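Local coordinates for alpha-1,4-endofucoidanase (Mariniflexile fucanivorans, PDB 6DLH), which hydrolyses fucoidan internally as an endo-acting retaining glycoside hydrolase of family 107, and carries several calcium ions, at residues Glu61-Asp66 with Leu131-Ala136. Residues are numbered along the deposited sequence; the frame is centred on the assembly and turned at random.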
loop_
_atom_site.group_PDB
_atom_site.type_symbol
_atom_site.label_atom_id
_atom_site.label_comp_id
_atom_site.label_asym_id
_atom_site.label_seq_id
_atom_site.Cartn_x
_atom_site.Cartn_y
_atom_site.Cartn_z
ATOM N N GLU A 61 4.513 -3.475 6.146
ATOM C CA GLU A 61 5.573 -2.655 6.711
ATOM C C GLU A 61 6.703 -2.494 5.694
ATOM O O GLU A 61 7.196 -3.479 5.145
ATOM C CB GLU A 61 6.065 -3.280 8.017
ATOM C CG GLU A 61 5.143 -2.996 9.188
ATOM C CD GLU A 61 5.185 -4.006 10.323
ATOM O OE1 GLU A 61 5.807 -5.079 10.149
ATOM O OE2 GLU A 61 4.572 -3.720 11.368
ATOM N N GLY A 62 7.079 -1.236 5.430
ATOM C CA GLY A 62 8.243 -0.932 4.611
ATOM C C GLY A 62 7.952 -0.856 3.110
ATOM O O GLY A 62 8.857 -0.592 2.324
ATOM N N ILE A 63 6.691 -1.081 2.715
ATOM C CA ILE A 63 6.321 -1.103 1.309
ATOM C C ILE A 63 6.227 0.336 0.818
ATOM O O ILE A 63 5.760 1.204 1.553
ATOM C CB ILE A 63 5.025 -1.914 1.086
ATOM C CG1 ILE A 63 5.243 -3.405 1.382
ATOM C CG2 ILE A 63 4.439 -1.677 -0.307
ATOM C CD1 ILE A 63 6.360 -4.060 0.584
ATOM N N ARG A 64 6.699 0.575 -0.416
ATOM C CA ARG A 64 6.845 1.931 -0.930
ATOM C C ARG A 64 6.277 2.023 -2.348
ATOM O O ARG A 64 6.329 1.057 -3.098
ATOM C CB ARG A 64 8.320 2.350 -0.869
ATOM C CG ARG A 64 8.897 2.394 0.542
ATOM C CD ARG A 64 8.225 3.493 1.344
ATOM N NE ARG A 64 8.782 3.714 2.667
ATOM C CZ ARG A 64 8.209 3.319 3.799
ATOM N NH1 ARG A 64 7.085 2.621 3.767
ATOM N NH2 ARG A 64 8.760 3.625 4.961
ATOM N N ILE A 65 5.766 3.209 -2.710
ATOM C CA ILE A 65 5.176 3.435 -4.021
ATOM C C ILE A 65 6.201 4.027 -4.997
ATOM O O ILE A 65 5.864 4.299 -6.151
ATOM C CB ILE A 65 3.905 4.305 -3.907
ATOM C CG1 ILE A 65 3.034 4.192 -5.165
ATOM C CG2 ILE A 65 4.265 5.757 -3.582
ATOM C CD1 ILE A 65 1.661 4.818 -5.043
ATOM N N ASP A 66 7.454 4.211 -4.547
ATOM C CA ASP A 66 8.454 4.997 -5.266
ATOM C C ASP A 66 8.828 4.401 -6.624
ATOM O O ASP A 66 9.043 5.143 -7.579
ATOM C CB ASP A 66 9.680 5.314 -4.402
ATOM C CG ASP A 66 9.309 6.188 -3.220
ATOM O OD1 ASP A 66 8.680 5.656 -2.280
ATOM O OD2 ASP A 66 9.611 7.401 -3.266
ATOM N N LEU A 131 1.342 6.950 4.944
ATOM C CA LEU A 131 1.878 8.303 5.007
ATOM C C LEU A 131 3.016 8.454 4.002
ATOM O O LEU A 131 3.181 9.514 3.394
ATOM C CB LEU A 131 2.370 8.615 6.426
ATOM C CG LEU A 131 2.983 10.005 6.623
ATOM C CD1 LEU A 131 2.001 11.107 6.252
ATOM C CD2 LEU A 131 3.484 10.195 8.051
ATOM N N SER A 132 3.802 7.383 3.855
ATOM C CA SER A 132 4.871 7.354 2.873
ATOM C C SER A 132 4.300 7.617 1.473
ATOM O O SER A 132 4.703 8.572 0.797
ATOM C CB SER A 132 5.620 6.049 2.959
ATOM O OG SER A 132 6.720 6.046 2.068
ATOM N N TRP A 133 3.326 6.783 1.076
ATOM C CA TRP A 133 2.719 6.844 -0.246
ATOM C C TRP A 133 2.074 8.211 -0.463
ATOM O O TRP A 133 2.246 8.826 -1.521
ATOM C CB TRP A 133 1.702 5.713 -0.437
ATOM C CG TRP A 133 2.136 4.350 0.016
ATOM C CD1 TRP A 133 3.409 3.868 0.114
ATOM C CD2 TRP A 133 1.271 3.261 0.387
ATOM N NE1 TRP A 133 3.396 2.568 0.549
ATOM C CE2 TRP A 133 2.097 2.169 0.726
ATOM C CE3 TRP A 133 -0.118 3.106 0.476
ATOM C CZ2 TRP A 133 1.575 0.944 1.139
ATOM C CZ3 TRP A 133 -0.633 1.899 0.891
ATOM C CH2 TRP A 133 0.205 0.833 1.223
ATOM N N LEU A 134 1.366 8.700 0.565
ATOM C CA LEU A 134 0.661 9.972 0.486
ATOM C C LEU A 134 1.636 11.109 0.168
ATOM O O LEU A 134 1.333 11.968 -0.661
ATOM C CB LEU A 134 -0.085 10.226 1.805
ATOM C CG LEU A 134 -1.350 9.399 2.063
ATOM C CD1 LEU A 134 -1.871 9.658 3.475
ATOM C CD2 LEU A 134 -2.442 9.704 1.039
ATOM N N LYS A 135 2.806 11.110 0.820
ATOM C CA LYS A 135 3.773 12.193 0.670
ATOM C C LYS A 135 4.516 12.074 -0.660
ATOM O O LYS A 135 4.787 13.081 -1.308
ATOM C CB LYS A 135 4.730 12.274 1.868
ATOM C CG LYS A 135 4.122 12.882 3.127
ATOM C CD LYS A 135 4.990 12.762 4.366
ATOM C CE LYS A 135 5.964 13.913 4.504
ATOM N NZ LYS A 135 6.503 14.005 5.882
ATOM N N ALA A 136 4.825 10.842 -1.064
ATOM C CA ALA A 136 5.449 10.585 -2.355
ATOM C C ALA A 136 4.540 11.048 -3.497
ATOM O O ALA A 136 5.013 11.601 -4.491
ATOM C CB ALA A 136 5.809 9.122 -2.469
HETATM O O HOH W 1 6.445 5.478 -0.764
#
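Trp133 of helix 129-139 meets the loop residues Ile63, Arg64 and Ile65 with its side chain. Trp133 CB packs on CG2 of Ile65 at 4.1 Å. Further along, Trp133 CD1 lies 3.7 Å from the backbone N of Ile65. Trp133 NE1 then donates a hydrogen bond to Ile63 O, 2.9 Å long and nearly straight at 162°. The oxygen lies close to the indole plane, at the ring edge. Further out, Trp133 CZ2 touches CG2 of Ile63.

Ile63 O accepts a second hydrogen bond, from Arg64 NH1. Both donors lie out of the carbonyl plane, on opposite faces, and the two bonds grip the oxygen from both sides. The Arg64 chain bends at chi2 (-66°), which brings Arg64 CD to 3.1 Å from Ser132 OG. That hydroxyl is also near Arg64 NE, but the angle is too poor for a hydrogen bond, and NE bonds to Thr586 instead. Ser132 CB lies over one face of the guanidinium, offset toward its rim. NH1 also forms a salt bridge with Asp127. An alanine in place of Arg64 would probably leave Ile63 O with Trp133 NE1 but without its second donor, and Asp127 without this charged mate.

A water joins the two segments beside the ring. It accepts from Ile65 N, donates to Asp66 OD1 at 2.7 Å, and bonds to Ser132 OG. Ile65 CG2 also packs on Ala136 CB at 3.9 Å.

The contact joins the loop before helix 66-71 to helix 129-139. Ile65, Trp133 and Leu134 rest on Leu83 of strand 80-84, and Trp50 meets the indole edge-to-face. The parallel sheet and its helices are consistent with a (β/α)8-like catalytic barrel, as in GH29 fucosidases. Arg64 and Asp66 link it to strand 578-583 of an Ig-like domain.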